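Local structure of transcriptional regulator (Corynebacterium diphtheriae, 3LMM) at residues A239-I244 with R255-P260; E266-L271 with A304-M309; E318-R323 with L331-P336. The protein is of uncharacterised molecular function but is probably a transcriptional regulator, joining Schlafen AlbA-type, RecG C-terminal-like and helix-turn-helix-related regions in one chain. All blocks are in the same frame, centred on the assembly; numbering follows the deposited sequence.

Contact 1. Residues A239-I244 with R255-P260; sequences AIELSI and RVVPEP
Leu-242 and Val-256 make up the packed half of this antiparallel pairing. The CG1 methyl of Val-256 sits against the root of the leucine, 3.2 Å from Leu-242 CB, and it also meets the CD2 branch. Val-256 chi1 (44°) puts CG1 between its backbone nitrogen and carbonyl carbon, the rotation that turns this branch to Leu-242. The same face continues into helix 264-278, where Leu-242 touches Leu-271 and Val-256 touches Tyr-270. The backbones of Leu-242 and Val-256 form a hydrogen-bonded pair: Leu-242 N reaches Val-256 O at 2.9 Å in an almost straight bond (176°), and Val-256 N returns a 2.8 Å bond to Leu-242 O.

The other face is looser and nearer solvent. Glu-241 and Val-257 lie side by side, pointing the same way: the extended acid passes the CG1 methyl of Val-257, which touches its CB and its carboxylate and lies 3.4 Å from Glu-241 OE1. Ser-243 OG comes no closer to Arg-255 CB than 4.0 Å. Glu-241 OE2 and Arg-255 NE, at 6.1 Å, are too distant for a salt bridge, and any attraction is probably weak.

Where the pairing would go on, Pro-258 faces Ile-240, its CD 3.1 Å from Ile-240 O. A proline nitrogen has no hydrogen to offer that carbonyl, so the pattern's next hydrogen bond cannot form, consistent with the pairing ending at Val-256.

Contact 2. Residues E266-L271 with A304-M309; sequences EQLDYL and AMLNAM
Leu-268 overlaps Leu-306 with both methyls of its isobutyl group, and Met-309 with one. Its CD2 lies 3.7 Å from Leu-306 CD2, the two leucines crossing at about a right angle, and its CD1 is almost as near that same Leu-306 methyl. CD1 also comes 4.1 Å from Met-309 CG, and 4.5 Å from Met-305 CB. One leucine on helix 264-278 is thus met by three side chains of helix 298-311. With Leu-268 CG anti to the backbone nitrogen (chi1 171°), the branch point is carried toward the facing helix, although the side chain does not start out pointing there.

A second cluster forms one turn further on, around Leu-271. Here the reach comes from the other side: Met-305, like Met-309 a selenomethionine, bends at chi2 and chi3 and brings its terminal methyl across the leucine at about a right angle. Met-305 CE is 3.3 Å from Leu-271 CB and 3.5 Å from Leu-271 CD1, so it meets both the start and one branch of that side chain.

Long side chains are what the spacing calls for, since the axes of segments 266-271 and 304-309 approach to 11.3 Å. They run roughly antiparallel, at 154°, and every residue that touches is buried and apolar, which leaves dispersion and the exclusion of water to hold the pair. Leu-271 also rests on Val-322, and Met-309 on Ile-320, both in strand 320-325. Two helices packed through aliphatic side chains and lying together on one mixed sheet are typical of an alpha/beta sandwich, consistent with the RecG C-terminal-like family and its histidine-kinase ATPase relatives.

Contact 3. Residues E318-R323 with L331-P336; sequences EPIDVR and LIVRSP
Arg-334 N gives Asp-321 O the shortest of the backbone bonds here, 2.7 Å, and Asp-321 N bonds Arg-334 O in return. Two residues on, Arg-323 and Ile-332 repeat the pattern, with Ile-332 N 2.8 Å from Arg-323 O. Between them Val-322 and Val-333 form a non-hydrogen-bonded pair, their CG2 methyls 4.0 Å apart, on the face that Ala-308 of helix 298-311 helps to cover.

The opposite face is mixed: Asp-321, Arg-323 and Arg-334 carry charge, and Ile-332 lies against the aliphatic part of Arg-323. Arg-323, bent at chi2 (-87°) and chi3, folds back so that its NE makes a salt bridge to Asp-321, with OD2 at 3.1 Å in the guanidinium plane and OD1 in a weaker bond. Arg-334 NE lies over one face of that guanidinium, toward its rim, 3.8 Å from Arg-323 NH1. These like charges would repel; the Asp-321 carboxylate probably offsets this in part, although Asp-321 OD1 is 4.4 Å from Arg-334 NE and well out of the Arg-334 guanidinium plane. Arg-334 NE also has a long, weak ion pair with Glu-402. Largely apolar toward the helices, this is a typical antiparallel beta hairpin at the middle of a mixed sheet.

In the fold
The three contacts form a compact triangle, each centre about 10 Å from the other two. Contacts 1 and 3 are hairpins set edge to edge in one sheet: strands 240-245 and 320-325 run parallel, joined by bonds such as Ser-243 N to Val-322 O at 3.0 Å. Contact 2 packs its helices on that sheet. Helix 264-278 reaches contact 1 through Val-256 CG2 and Tyr-270 CE2, 3.4 Å apart, while helix 298-311 reaches contact 3, with Ala-308 CB 3.8 Å from Ile-320 CD1. Along the chain the contacts follow in series. The cobalt ion, bound at Asp-41, Phe-42 and Asp-90, involves none of these segments.

Contact 1. Residues A239-I244 with R255-P260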
ATOM      1  N   ALA A 239       0.332 -23.271  -8.957  1.00 16.96           N
ATOM      2  CA  ALA A 239      -0.225 -22.069  -8.355  1.00 19.91           C
ATOM      3  C   ALA A 239      -0.494 -21.028  -9.418  1.00 18.94           C
ATOM      4  O   ALA A 239      -1.497 -20.317  -9.369  1.00 15.42           O
ATOM      5  CB  ALA A 239       0.735 -21.519  -7.311  1.00  5.01           C
ATOM      6  N   ILE A 240       0.405 -20.966 -10.392  1.00 15.89           N
ATOM      7  CA  ILE A 240       0.291 -19.993 -11.466  1.00 14.20           C
ATOM      8  C   ILE A 240       0.974 -20.554 -12.705  1.00 19.98           C
ATOM      9  O   ILE A 240       1.955 -21.288 -12.601  1.00 18.96           O
ATOM     10  CB  ILE A 240       0.981 -18.672 -11.037  1.00 14.11           C
ATOM     11  CG1 ILE A 240       0.736 -17.579 -12.047  1.00 12.75           C
ATOM     12  CG2 ILE A 240       2.477 -18.888 -10.862  1.00  1.00           C
ATOM     13  CD1 ILE A 240       0.976 -16.225 -11.484  1.00  4.42           C
ATOM     14  N   GLU A 241       0.448 -20.241 -13.882  1.00 18.68           N
ATOM     15  CA  GLU A 241       1.061 -20.742 -15.111  1.00 23.41           C
ATOM     16  C   GLU A 241       0.882 -19.756 -16.257  1.00 19.97           C
ATOM     17  O   GLU A 241      -0.019 -18.926 -16.231  1.00 22.30           O
ATOM     18  CB  GLU A 241       0.460 -22.099 -15.476  1.00 23.00           C
ATOM     19  CG  GLU A 241      -1.055 -22.099 -15.537  1.00 36.07           C
ATOM     20  CD  GLU A 241      -1.628 -23.446 -15.935  1.00 44.07           C
ATOM     21  OE1 GLU A 241      -1.352 -24.454 -15.241  1.00 52.20           O
ATOM     22  OE2 GLU A 241      -2.373 -23.495 -16.940  1.00 54.97           O
ATOM     23  N   LEU A 242       1.742 -19.859 -17.263  1.00 14.69           N
ATOM     24  CA  LEU A 242       1.692 -18.952 -18.399  1.00 18.29           C
ATOM     25  C   LEU A 242       1.326 -19.614 -19.723  1.00 18.88           C
ATOM     26  O   LEU A 242       1.727 -20.748 -19.997  1.00 14.05           O
ATOM     27  CB  LEU A 242       3.042 -18.246 -18.549  1.00 26.65           C
ATOM     28  CG  LEU A 242       3.272 -17.313 -19.749  1.00 25.49           C
ATOM     29  CD1 LEU A 242       2.438 -16.032 -19.595  1.00 22.40           C
ATOM     30  CD2 LEU A 242       4.748 -16.979 -19.837  1.00  7.22           C
ATOM     31  N   SER A 243       0.563 -18.884 -20.536  1.00 18.85           N
ATOM     32  CA  SER A 243       0.130 -19.339 -21.856  1.00 25.17           C
ATOM     33  C   SER A 243       0.322 -18.215 -22.866  1.00 26.59           C
ATOM     34  O   SER A 243      -0.439 -17.253 -22.888  1.00 32.99           O
ATOM     35  CB  SER A 243      -1.347 -19.730 -21.847  1.00 19.70           C
ATOM     36  OG  SER A 243      -1.585 -20.841 -21.005  1.00 30.59           O
ATOM     37  N   ILE A 244       1.339 -18.354 -23.708  1.00 28.64           N
ATOM     38  CA  ILE A 244       1.677 -17.372 -24.737  1.00 16.98           C
ATOM     39  C   ILE A 244       0.807 -17.499 -25.977  1.00 16.95           C
ATOM     40  O   ILE A 244       0.814 -18.527 -26.641  1.00 17.56           O
ATOM     41  CB  ILE A 244       3.108 -17.567 -25.185  1.00 21.88           C
ATOM     42  CG1 ILE A 244       4.044 -17.367 -23.992  1.00 14.44           C
ATOM     43  CG2 ILE A 244       3.412 -16.649 -26.362  1.00 21.33           C
ATOM     44  CD1 ILE A 244       5.414 -17.947 -24.219  1.00 28.01           C
ATOM     45  N   ARG A 255       3.152 -22.717 -23.723  1.00 28.09           N
ATOM     46  CA  ARG A 255       2.782 -22.500 -22.338  1.00 25.68           C
ATOM     47  C   ARG A 255       3.862 -22.992 -21.393  1.00 22.85           C
ATOM     48  O   ARG A 255       4.552 -23.970 -21.680  1.00 29.84           O
ATOM     49  CB  ARG A 255       1.457 -23.205 -22.039  1.00 27.24           C
ATOM     50  CG  ARG A 255       1.421 -24.652 -22.492  1.00 34.48           C
ATOM     51  CD  ARG A 255       0.160 -25.360 -22.010  1.00 49.95           C
ATOM     52  NE  ARG A 255      -1.072 -24.952 -22.693  1.00 55.87           N
ATOM     53  CZ  ARG A 255      -1.460 -25.395 -23.889  1.00 55.32           C
ATOM     54  NH1 ARG A 255      -2.601 -24.965 -24.419  1.00 52.00           N
ATOM     55  NH2 ARG A 255      -0.709 -26.265 -24.556  1.00 45.03           N
ATOM     56  N   VAL A 256       4.024 -22.293 -20.275  1.00 12.12           N
ATOM     57  CA  VAL A 256       5.015 -22.672 -19.278  1.00 14.64           C
ATOM     58  C   VAL A 256       4.310 -22.892 -17.945  1.00 11.69           C
ATOM     59  O   VAL A 256       3.814 -21.952 -17.336  1.00  8.32           O
ATOM     60  CB  VAL A 256       6.121 -21.588 -19.142  1.00 11.74           C
ATOM     61  CG1 VAL A 256       5.502 -20.222 -19.110  1.00 21.09           C
ATOM     62  CG2 VAL A 256       6.948 -21.834 -17.888  1.00  9.19           C
ATOM     63  N   VAL A 257       4.260 -24.152 -17.517  1.00 11.66           N
ATOM     64  CA  VAL A 257       3.598 -24.548 -16.277  1.00 14.83           C
ATOM     65  C   VAL A 257       4.611 -25.087 -15.260  1.00 20.74           C
ATOM     66  O   VAL A 257       5.203 -26.144 -15.465  1.00 30.03           O
ATOM     67  CB  VAL A 257       2.520 -25.652 -16.553  1.00  8.48           C
ATOM     68  CG1 VAL A 257       1.321 -25.061 -17.260  1.00  1.00           C
ATOM     69  CG2 VAL A 257       3.113 -26.759 -17.421  1.00 12.82           C
ATOM     70  N   PRO A 258       4.819 -24.364 -14.146  1.00 24.85           N
ATOM     71  CA  PRO A 258       5.771 -24.804 -13.120  1.00 25.58           C
ATOM     72  C   PRO A 258       5.412 -26.149 -12.492  1.00 26.27           C
ATOM     73  O   PRO A 258       4.235 -26.492 -12.372  1.00 24.33           O
ATOM     74  CB  PRO A 258       5.734 -23.664 -12.107  1.00 19.55           C
ATOM     75  CG  PRO A 258       4.337 -23.177 -12.212  1.00 24.92           C
ATOM     76  CD  PRO A 258       4.112 -23.149 -13.706  1.00 29.43           C
ATOM     77  N   GLU A 259       6.434 -26.904 -12.092  1.00 27.42           N
ATOM     78  CA  GLU A 259       6.227 -28.220 -11.482  1.00 33.50           C
ATOM     79  C   GLU A 259       5.543 -28.096 -10.120  1.00 34.02           C
ATOM     80  O   GLU A 259       5.996 -27.338  -9.263  1.00 38.53           O
ATOM     81  CB  GLU A 259       7.565 -28.956 -11.319  1.00 40.42           C
ATOM     82  CG  GLU A 259       8.316 -29.215 -12.626  1.00 54.14           C
ATOM     83  CD  GLU A 259       9.293 -28.102 -12.977  1.00 63.48           C
ATOM     84  OE1 GLU A 259       8.910 -26.909 -12.878  1.00 60.40           O
ATOM     85  OE2 GLU A 259      10.440 -28.422 -13.372  1.00 60.37           O
ATOM     86  N   PRO A 260       4.455 -28.857  -9.896  1.00 33.37           N
ATOM     87  CA  PRO A 260       3.704 -28.829  -8.635  1.00 30.80           C
ATOM     88  C   PRO A 260       4.483 -29.074  -7.342  1.00 31.93           C
ATOM     89  O   PRO A 260       4.028 -28.674  -6.273  1.00 36.96           O
ATOM     90  CB  PRO A 260       2.633 -29.888  -8.854  1.00 27.93           C
ATOM     91  CG  PRO A 260       3.312 -30.852  -9.766  1.00 25.34           C
ATOM     92  CD  PRO A 260       3.939 -29.925 -10.768  1.00 27.16           C
TER

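Contact 2. Residues E266-L271 with A304-M309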
ATOM      1  N   GLU A 266       9.103 -20.633  -5.462  1.00 23.71           N
ATOM      2  CA  GLU A 266       9.756 -21.290  -6.578  1.00 20.61           C
ATOM      3  C   GLU A 266       8.890 -21.105  -7.810  1.00 23.52           C
ATOM      4  O   GLU A 266       9.381 -20.753  -8.887  1.00 19.73           O
ATOM      5  CB  GLU A 266       9.941 -22.769  -6.274  1.00 16.96           C
ATOM      6  CG  GLU A 266      11.035 -23.020  -5.268  1.00 26.05           C
ATOM      7  CD  GLU A 266      11.101 -24.460  -4.826  1.00 38.89           C
ATOM      8  OE1 GLU A 266      10.246 -24.879  -4.010  1.00 42.92           O
ATOM      9  OE2 GLU A 266      12.005 -25.183  -5.298  1.00 42.55           O
ATOM     10  N   GLN A 267       7.593 -21.329  -7.648  1.00 20.00           N
ATOM     11  CA  GLN A 267       6.699 -21.165  -8.769  1.00 14.08           C
ATOM     12  C   GLN A 267       6.659 -19.719  -9.219  1.00 11.79           C
ATOM     13  O   GLN A 267       6.643 -19.446 -10.415  1.00 13.96           O
ATOM     14  CB  GLN A 267       5.306 -21.678  -8.412  1.00 21.87           C
ATOM     15  CG  GLN A 267       5.210 -23.191  -8.495  1.00 19.38           C
ATOM     16  CD  GLN A 267       3.809 -23.694  -8.232  1.00 27.57           C
ATOM     17  OE1 GLN A 267       2.842 -23.254  -8.863  1.00 26.76           O
ATOM     18  NE2 GLN A 267       3.689 -24.637  -7.303  1.00 18.64           N
ATOM     19  N   LEU A 268       6.663 -18.783  -8.279  1.00 11.94           N
ATOM     20  CA  LEU A 268       6.641 -17.371  -8.666  1.00 15.88           C
ATOM     21  C   LEU A 268       7.874 -17.066  -9.514  1.00 17.00           C
ATOM     22  O   LEU A 268       7.771 -16.514 -10.610  1.00 13.17           O
ATOM     23  CB  LEU A 268       6.660 -16.464  -7.441  1.00 14.04           C
ATOM     24  CG  LEU A 268       6.871 -14.996  -7.809  1.00 19.78           C
ATOM     25  CD1 LEU A 268       5.532 -14.302  -8.067  1.00 16.95           C
ATOM     26  CD2 LEU A 268       7.608 -14.312  -6.664  1.00 26.60           C
ATOM     27  N   ASP A 269       9.039 -17.434  -8.988  1.00 16.83           N
ATOM     28  CA  ASP A 269      10.274 -17.211  -9.701  1.00 19.89           C
ATOM     29  C   ASP A 269      10.212 -17.829 -11.097  1.00 17.63           C
ATOM     30  O   ASP A 269      10.488 -17.161 -12.091  1.00 15.25           O
ATOM     31  CB  ASP A 269      11.452 -17.804  -8.933  1.00 17.49           C
ATOM     32  CG  ASP A 269      12.754 -17.661  -9.690  1.00 30.98           C
ATOM     33  OD1 ASP A 269      13.118 -16.498 -10.003  1.00 31.62           O
ATOM     34  OD2 ASP A 269      13.408 -18.695  -9.969  1.00 21.81           O
ATOM     35  N   TYR A 270       9.847 -19.102 -11.166  1.00 16.60           N
ATOM     36  CA  TYR A 270       9.776 -19.801 -12.436  1.00 14.52           C
ATOM     37  C   TYR A 270       8.957 -19.019 -13.453  1.00 18.12           C
ATOM     38  O   TYR A 270       9.323 -18.957 -14.623  1.00 23.45           O
ATOM     39  CB  TYR A 270       9.168 -21.182 -12.231  1.00 17.15           C
ATOM     40  CG  TYR A 270       9.373 -22.131 -13.389  1.00 24.44           C
ATOM     41  CD1 TYR A 270      10.617 -22.710 -13.635  1.00 27.78           C
ATOM     42  CD2 TYR A 270       8.315 -22.471 -14.227  1.00 29.99           C
ATOM     43  CE1 TYR A 270      10.798 -23.610 -14.689  1.00 34.43           C
ATOM     44  CE2 TYR A 270       8.486 -23.365 -15.281  1.00 34.12           C
ATOM     45  CZ  TYR A 270       9.727 -23.930 -15.505  1.00 31.08           C
ATOM     46  OH  TYR A 270       9.880 -24.816 -16.547  1.00 33.85           O
ATOM     47  N   LEU A 271       7.853 -18.418 -13.016  1.00 20.25           N
ATOM     48  CA  LEU A 271       7.015 -17.639 -13.923  1.00 22.34           C
ATOM     49  C   LEU A 271       7.721 -16.334 -14.306  1.00 29.89           C
ATOM     50  O   LEU A 271       7.785 -15.980 -15.484  1.00 24.90           O
ATOM     51  CB  LEU A 271       5.673 -17.335 -13.260  1.00 21.62           C
ATOM     52  CG  LEU A 271       4.455 -17.715 -14.099  1.00 24.10           C
ATOM     53  CD1 LEU A 271       4.464 -16.917 -15.372  1.00 24.16           C
ATOM     54  CD2 LEU A 271       4.482 -19.212 -14.400  1.00 26.12           C
ATOM     55  N   ALA A 304       1.945  -6.855 -10.877  1.00 23.29           N
ATOM     56  CA  ALA A 304       0.704  -7.570 -11.197  1.00 17.47           C
ATOM     57  C   ALA A 304       0.778  -9.026 -10.746  1.00 16.24           C
ATOM     58  O   ALA A 304      -0.222  -9.609 -10.336  1.00 18.85           O
ATOM     59  CB  ALA A 304       0.450  -7.512 -12.703  1.00  1.12           C
HETATM   60  N   MSE A 305       1.981  -9.587 -10.831  1.00 21.52           N
HETATM   61  CA  MSE A 305       2.254 -10.968 -10.455  1.00 23.30           C
HETATM   62  C   MSE A 305       2.129 -11.171  -8.959  1.00 25.01           C
HETATM   63  O   MSE A 305       1.320 -11.970  -8.493  1.00 24.83           O
HETATM   64  CB  MSE A 305       3.667 -11.360 -10.869  1.00 29.79           C
HETATM   65  CG  MSE A 305       3.890 -11.438 -12.367  1.00 47.87           C
HETATM   66 SE   MSE A 305       3.115 -13.016 -13.183  1.00 61.38          SE
HETATM   67  CE  MSE A 305       4.711 -14.129 -13.229  1.00 53.53           C
ATOM     68  N   LEU A 306       2.954 -10.460  -8.203  1.00 20.89           N
ATOM     69  CA  LEU A 306       2.907 -10.579  -6.761  1.00 20.38           C
ATOM     70  C   LEU A 306       1.505 -10.290  -6.263  1.00 21.72           C
ATOM     71  O   LEU A 306       1.024 -10.923  -5.331  1.00 17.31           O
ATOM     72  CB  LEU A 306       3.877  -9.602  -6.115  1.00  4.66           C
ATOM     73  CG  LEU A 306       5.321  -9.897  -6.445  1.00 16.40           C
ATOM     74  CD1 LEU A 306       6.189  -8.783  -5.934  1.00 13.31           C
ATOM     75  CD2 LEU A 306       5.725 -11.233  -5.839  1.00 15.09           C
ATOM     76  N   ASN A 307       0.843  -9.336  -6.895  1.00 22.80           N
ATOM     77  CA  ASN A 307      -0.480  -8.978  -6.459  1.00 26.47           C
ATOM     78  C   ASN A 307      -1.440 -10.140  -6.444  1.00 28.82           C
ATOM     79  O   ASN A 307      -2.181 -10.326  -5.474  1.00 33.63           O
ATOM     80  CB  ASN A 307      -1.023  -7.836  -7.299  1.00 31.19           C
ATOM     81  CG  ASN A 307      -1.448  -6.665  -6.444  1.00 42.71           C
ATOM     82  OD1 ASN A 307      -0.711  -6.240  -5.540  1.00 16.87           O
ATOM     83  ND2 ASN A 307      -2.640  -6.128  -6.720  1.00 57.37           N
ATOM     84  N   ALA A 308      -1.436 -10.926  -7.511  1.00 28.75           N
ATOM     85  CA  ALA A 308      -2.305 -12.094  -7.591  1.00 22.80           C
ATOM     86  C   ALA A 308      -1.808 -13.141  -6.591  1.00 22.13           C
ATOM     87  O   ALA A 308      -2.578 -13.663  -5.793  1.00 22.74           O
ATOM     88  CB  ALA A 308      -2.271 -12.656  -9.001  1.00 18.73           C
HETATM   89  N   MSE A 309      -0.508 -13.412  -6.635  1.00 22.14           N
HETATM   90  CA  MSE A 309       0.134 -14.388  -5.761  1.00 17.36           C
HETATM   91  C   MSE A 309      -0.171 -14.164  -4.283  1.00 17.02           C
HETATM   92  O   MSE A 309      -0.030 -15.072  -3.467  1.00 24.33           O
HETATM   93  CB  MSE A 309       1.641 -14.320  -5.976  1.00 28.42           C
HETATM   94  CG  MSE A 309       2.368 -15.610  -5.754  1.00 44.48           C
HETATM   95 SE   MSE A 309       1.833 -16.879  -7.069  1.00 51.71          SE
HETATM   96  CE  MSE A 309       2.507 -18.450  -6.142  1.00 54.63           C
TER

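Contact 3. Residues E318-R323 with L331-P336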
ATOM      1  N   GLU A 318      -8.010 -24.160  -9.377  1.00 30.64           N
ATOM      2  CA  GLU A 318      -7.528 -23.504 -10.581  1.00 32.77           C
ATOM      3  C   GLU A 318      -6.398 -22.489 -10.327  1.00 31.61           C
ATOM      4  O   GLU A 318      -6.492 -21.634  -9.453  1.00 36.51           O
ATOM      5  CB  GLU A 318      -8.721 -22.875 -11.337  1.00 34.41           C
ATOM      6  CG  GLU A 318      -9.754 -22.054 -10.516  1.00 46.84           C
ATOM      7  CD  GLU A 318     -10.897 -22.870  -9.888  1.00 44.83           C
ATOM      8  OE1 GLU A 318     -10.721 -23.393  -8.762  1.00 40.64           O
ATOM      9  OE2 GLU A 318     -11.971 -22.979 -10.529  1.00 39.50           O
ATOM     10  N   PRO A 319      -5.299 -22.593 -11.092  1.00 30.59           N
ATOM     11  CA  PRO A 319      -4.145 -21.701 -10.953  1.00 29.24           C
ATOM     12  C   PRO A 319      -4.393 -20.309 -11.496  1.00 25.77           C
ATOM     13  O   PRO A 319      -5.341 -20.076 -12.243  1.00 30.46           O
ATOM     14  CB  PRO A 319      -3.053 -22.408 -11.754  1.00 24.29           C
ATOM     15  CG  PRO A 319      -3.542 -23.832 -11.865  1.00 37.04           C
ATOM     16  CD  PRO A 319      -5.011 -23.652 -12.066  1.00 22.66           C
ATOM     17  N   ILE A 320      -3.533 -19.381 -11.102  1.00 26.59           N
ATOM     18  CA  ILE A 320      -3.622 -18.025 -11.595  1.00 15.65           C
ATOM     19  C   ILE A 320      -3.326 -18.230 -13.071  1.00 23.69           C
ATOM     20  O   ILE A 320      -2.281 -18.785 -13.429  1.00 23.62           O
ATOM     21  CB  ILE A 320      -2.522 -17.125 -10.984  1.00 15.33           C
ATOM     22  CG1 ILE A 320      -2.696 -17.041  -9.461  1.00 17.64           C
ATOM     23  CG2 ILE A 320      -2.567 -15.748 -11.615  1.00  6.96           C
ATOM     24  CD1 ILE A 320      -1.544 -16.355  -8.728  1.00  1.78           C
ATOM     25  N   ASP A 321      -4.257 -17.816 -13.918  1.00 23.90           N
ATOM     26  CA  ASP A 321      -4.097 -17.952 -15.358  1.00 23.36           C
ATOM     27  C   ASP A 321      -3.500 -16.662 -15.878  1.00 24.15           C
ATOM     28  O   ASP A 321      -4.151 -15.617 -15.832  1.00 24.55           O
ATOM     29  CB  ASP A 321      -5.468 -18.189 -16.018  1.00 36.49           C
ATOM     30  CG  ASP A 321      -5.385 -18.325 -17.532  1.00 40.92           C
ATOM     31  OD1 ASP A 321      -6.451 -18.427 -18.192  1.00 47.94           O
ATOM     32  OD2 ASP A 321      -4.254 -18.335 -18.065  1.00 53.52           O
ATOM     33  N   VAL A 322      -2.254 -16.724 -16.335  1.00 16.83           N
ATOM     34  CA  VAL A 322      -1.612 -15.545 -16.904  1.00 20.36           C
ATOM     35  C   VAL A 322      -1.293 -15.846 -18.354  1.00 18.91           C
ATOM     36  O   VAL A 322      -0.626 -16.834 -18.652  1.00 20.10           O
ATOM     37  CB  VAL A 322      -0.300 -15.106 -16.130  1.00 19.89           C
ATOM     38  CG1 VAL A 322       0.541 -16.300 -15.763  1.00 12.77           C
ATOM     39  CG2 VAL A 322       0.511 -14.138 -16.988  1.00  1.16           C
ATOM     40  N   ARG A 323      -1.822 -15.022 -19.255  1.00 21.87           N
ATOM     41  CA  ARG A 323      -1.559 -15.200 -20.673  1.00 25.34           C
ATOM     42  C   ARG A 323      -0.926 -13.941 -21.233  1.00 22.83           C
ATOM     43  O   ARG A 323      -1.171 -12.839 -20.746  1.00 26.13           O
ATOM     44  CB  ARG A 323      -2.830 -15.562 -21.466  1.00 25.12           C
ATOM     45  CG  ARG A 323      -4.054 -14.714 -21.207  1.00 35.59           C
ATOM     46  CD  ARG A 323      -4.851 -15.250 -20.030  1.00 51.93           C
ATOM     47  NE  ARG A 323      -5.483 -16.549 -20.282  1.00 54.47           N
ATOM     48  CZ  ARG A 323      -6.479 -16.749 -21.141  1.00 55.81           C
ATOM     49  NH1 ARG A 323      -6.966 -15.734 -21.851  1.00 53.14           N
ATOM     50  NH2 ARG A 323      -6.995 -17.965 -21.272  1.00 43.71           N
ATOM     51  N   LEU A 331      -0.530  -8.293 -21.524  1.00 16.17           N
ATOM     52  CA  LEU A 331      -0.457  -9.389 -20.576  1.00 10.86           C
ATOM     53  C   LEU A 331      -1.691  -9.402 -19.704  1.00 13.64           C
ATOM     54  O   LEU A 331      -2.033  -8.398 -19.081  1.00 24.26           O
ATOM     55  CB  LEU A 331       0.779  -9.270 -19.683  1.00 12.22           C
ATOM     56  CG  LEU A 331       0.784 -10.145 -18.413  1.00 11.04           C
ATOM     57  CD1 LEU A 331       2.185 -10.652 -18.106  1.00 15.11           C
ATOM     58  CD2 LEU A 331       0.256  -9.348 -17.253  1.00  1.77           C
ATOM     59  N   ILE A 332      -2.363 -10.542 -19.652  1.00 18.81           N
ATOM     60  CA  ILE A 332      -3.559 -10.649 -18.840  1.00 14.89           C
ATOM     61  C   ILE A 332      -3.279 -11.570 -17.669  1.00 18.41           C
ATOM     62  O   ILE A 332      -2.610 -12.595 -17.816  1.00 15.04           O
ATOM     63  CB  ILE A 332      -4.716 -11.208 -19.651  1.00  9.10           C
ATOM     64  CG1 ILE A 332      -4.678 -10.639 -21.065  1.00  8.30           C
ATOM     65  CG2 ILE A 332      -6.016 -10.816 -19.003  1.00 15.03           C
ATOM     66  CD1 ILE A 332      -5.698 -11.234 -21.974  1.00 18.75           C
ATOM     67  N   VAL A 333      -3.788 -11.196 -16.502  1.00 20.81           N
ATOM     68  CA  VAL A 333      -3.599 -12.000 -15.300  1.00 21.35           C
ATOM     69  C   VAL A 333      -4.931 -12.275 -14.602  1.00 27.53           C
ATOM     70  O   VAL A 333      -5.439 -11.434 -13.859  1.00 26.60           O
ATOM     71  CB  VAL A 333      -2.651 -11.312 -14.296  1.00 13.39           C
ATOM     72  CG1 VAL A 333      -2.577 -12.123 -13.009  1.00  4.81           C
ATOM     73  CG2 VAL A 333      -1.275 -11.171 -14.907  1.00  6.56           C
ATOM     74  N   ARG A 334      -5.479 -13.463 -14.850  1.00 24.87           N
ATOM     75  CA  ARG A 334      -6.737 -13.895 -14.260  1.00 26.92           C
ATOM     76  C   ARG A 334      -6.448 -14.608 -12.949  1.00 32.78           C
ATOM     77  O   ARG A 334      -5.686 -15.572 -12.927  1.00 36.81           O
ATOM     78  CB  ARG A 334      -7.453 -14.864 -15.197  1.00 26.90           C
ATOM     79  CG  ARG A 334      -8.045 -14.244 -16.445  1.00 40.67           C
ATOM     80  CD  ARG A 334      -8.147 -15.278 -17.563  1.00 56.14           C
ATOM     81  NE  ARG A 334      -8.948 -14.804 -18.687  1.00 64.89           N
ATOM     82  CZ  ARG A 334     -10.277 -14.753 -18.679  1.00 78.82           C
ATOM     83  NH1 ARG A 334     -10.954 -15.153 -17.607  1.00 79.36           N
ATOM     84  NH2 ARG A 334     -10.932 -14.290 -19.737  1.00 85.73           N
ATOM     85  N   SER A 335      -7.053 -14.144 -11.859  1.00 34.38           N
ATOM     86  CA  SER A 335      -6.848 -14.775 -10.556  1.00 34.28           C
ATOM     87  C   SER A 335      -8.132 -15.295  -9.920  1.00 35.95           C
ATOM     88  O   SER A 335      -9.137 -14.584  -9.841  1.00 30.44           O
ATOM     89  CB  SER A 335      -6.177 -13.799  -9.601  1.00 35.78           C
ATOM     90  OG  SER A 335      -4.859 -13.525 -10.014  1.00 46.91           O
ATOM     91  N   PRO A 336      -8.105 -16.544  -9.434  1.00 37.55           N
ATOM     92  CA  PRO A 336      -9.294 -17.122  -8.809  1.00 37.80           C
ATOM     93  C   PRO A 336      -9.774 -16.309  -7.609  1.00 42.24           C
ATOM     94  O   PRO A 336      -8.994 -15.951  -6.719  1.00 49.70           O
ATOM     95  CB  PRO A 336      -8.825 -18.516  -8.419  1.00 32.17           C
ATOM     96  CG  PRO A 336      -7.372 -18.309  -8.134  1.00 34.61           C
ATOM     97  CD  PRO A 336      -6.952 -17.450  -9.297  1.00 36.84           C
TER